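Local atomic coordinates of sulfite reductase [ferredoxin] (Mycobacterium tuberculosis, PDB entry 1ZJ8), a protein that reduces sulfite to sulfide with electrons from ferredoxin, using a siroheme and a [4Fe-4S] cluster. Residues I127-F131 and A132-A136. Sequence-based numbering, arbitrary orientation.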
loop_
_atom_site.group_PDB
_atom_site.type_symbol
_atom_site.label_atom_id
_atom_site.label_comp_id
_atom_site.label_asym_id
_atom_site.label_seq_id
_atom_site.Cartn_x
_atom_site.Cartn_y
_atom_site.Cartn_z
ATOM N N ILE A 127 14.477 5.206 -16.264
ATOM C CA ILE A 127 14.313 3.759 -16.209
ATOM C C ILE A 127 12.987 3.389 -16.888
ATOM O O ILE A 127 12.970 2.512 -17.756
ATOM C CB ILE A 127 14.310 3.183 -14.736
ATOM C CG1 ILE A 127 15.566 3.557 -13.910
ATOM C CG2 ILE A 127 14.204 1.688 -14.738
ATOM C CD1 ILE A 127 16.844 3.731 -14.678
ATOM N N SER A 128 11.889 4.056 -16.499
ATOM C CA SER A 128 10.541 3.681 -16.966
ATOM C C SER A 128 10.421 3.866 -18.471
ATOM O O SER A 128 9.986 2.943 -19.191
ATOM C CB SER A 128 9.457 4.513 -16.277
ATOM O OG SER A 128 8.150 4.231 -16.786
ATOM N N THR A 129 10.815 5.056 -18.932
ATOM C CA THR A 129 10.685 5.432 -20.339
ATOM C C THR A 129 11.451 4.448 -21.232
ATOM O O THR A 129 10.985 4.075 -22.311
ATOM C CB THR A 129 11.196 6.898 -20.592
ATOM O OG1 THR A 129 10.639 7.807 -19.623
ATOM C CG2 THR A 129 10.816 7.372 -21.982
ATOM N N GLU A 130 12.597 3.988 -20.733
ATOM C CA GLU A 130 13.539 3.179 -21.503
ATOM C C GLU A 130 13.368 1.685 -21.337
ATOM O O GLU A 130 13.561 0.956 -22.285
ATOM C CB GLU A 130 14.968 3.541 -21.103
ATOM C CG GLU A 130 16.013 3.278 -22.179
ATOM C CD GLU A 130 17.429 3.149 -21.598
ATOM O OE1 GLU A 130 18.051 4.215 -21.293
ATOM O OE2 GLU A 130 17.903 1.980 -21.457
ATOM N N PHE A 131 13.036 1.220 -20.141
ATOM C CA PHE A 131 12.939 -0.223 -19.886
ATOM C C PHE A 131 11.558 -0.758 -19.568
ATOM O O PHE A 131 11.409 -1.975 -19.507
ATOM C CB PHE A 131 13.816 -0.623 -18.703
ATOM C CG PHE A 131 15.277 -0.402 -18.915
ATOM C CD1 PHE A 131 16.038 0.189 -17.918
ATOM C CD2 PHE A 131 15.897 -0.805 -20.100
ATOM C CE1 PHE A 131 17.374 0.390 -18.099
ATOM C CE2 PHE A 131 17.239 -0.621 -20.290
ATOM C CZ PHE A 131 17.984 -0.019 -19.294
ATOM N N ALA A 132 10.571 0.106 -19.322
ATOM C CA ALA A 132 9.250 -0.362 -18.859
ATOM C C ALA A 132 8.105 0.054 -19.778
ATOM O O ALA A 132 6.941 -0.067 -19.407
ATOM C CB ALA A 132 8.982 0.106 -17.408
ATOM N N ARG A 133 8.436 0.501 -20.985
ATOM C CA ARG A 133 7.456 1.012 -21.945
ATOM C C ARG A 133 6.698 2.214 -21.384
ATOM O O ARG A 133 5.548 2.467 -21.755
ATOM C CB ARG A 133 6.503 -0.097 -22.408
ATOM C CG ARG A 133 7.220 -1.366 -22.954
ATOM C CD ARG A 133 6.253 -2.288 -23.716
ATOM N NE ARG A 133 6.699 -3.683 -23.785
ATOM C CZ ARG A 133 6.288 -4.582 -24.695
ATOM N NH1 ARG A 133 5.420 -4.258 -25.658
ATOM N NH2 ARG A 133 6.750 -5.830 -24.650
ATOM N N ASP A 134 7.389 2.965 -20.517
ATOM C CA ASP A 134 6.890 4.204 -19.889
ATOM C C ASP A 134 5.801 3.949 -18.828
ATOM O O ASP A 134 5.135 4.881 -18.383
ATOM C CB ASP A 134 6.426 5.223 -20.938
ATOM C CG ASP A 134 6.813 6.662 -20.578
ATOM O OD1 ASP A 134 7.970 6.888 -20.126
ATOM O OD2 ASP A 134 5.970 7.583 -20.764
ATOM N N THR A 135 5.634 2.696 -18.411
ATOM C CA THR A 135 4.765 2.386 -17.295
ATOM C C THR A 135 5.428 2.838 -15.987
ATOM O O THR A 135 6.617 2.598 -15.758
ATOM C CB THR A 135 4.449 0.854 -17.210
ATOM O OG1 THR A 135 5.664 0.101 -17.032
ATOM C CG2 THR A 135 3.726 0.389 -18.467
ATOM N N ALA A 136 4.630 3.480 -15.140
ATOM C CA ALA A 136 5.044 3.862 -13.795
ATOM C C ALA A 136 3.795 4.162 -12.979
ATOM O O ALA A 136 3.068 5.088 -13.304
ATOM C CB ALA A 136 5.925 5.083 -13.864
#
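Ser128 meets Ala132, Asp134 and Thr135 in a local contact where helix 118-131 ends and the chain turns into strand 135-138. One carbonyl shows how a helix end can carry both the last helical bond and a bond from the amide of Asp134, inside the turn that follows: Ser128 O accepts Ala132 N at 2.9 Å and Asp134 N also at 2.9 Å. The two donors arrive from opposite faces of the carbonyl plane, Asp134 N lying well above it (51°), so the oxygen is gripped from both sides. Beyond it, Ala132 to Thr135 form a type I' turn, with Arg133 and Asp134 both at positive phi. Ala132 O is shared as well, receiving Thr135 N at 3.2 Å, the bond that closes the turn, and Thr135 OG1 at 2.7 Å from the same face; that hydroxyl also accepts His147 N from the adjoining strand. With its OG anti to the backbone N (chi1 176°), Ser128 reaches across to the last residue of the turn and donates to Thr135 O. Thr129 and Asp134 run side by side; OG1 of Thr129 lies 2.9 Å from OD1 of Asp134, but Gly125 O, one turn back in the helix, is the stronger partner and competes for the same proton. Asp134 OD2 engages Thr367. The result is a helix-to-strand connection through a type I' turn, within the ferredoxin-like half domain of siroheme sulfite and nitrite reductases.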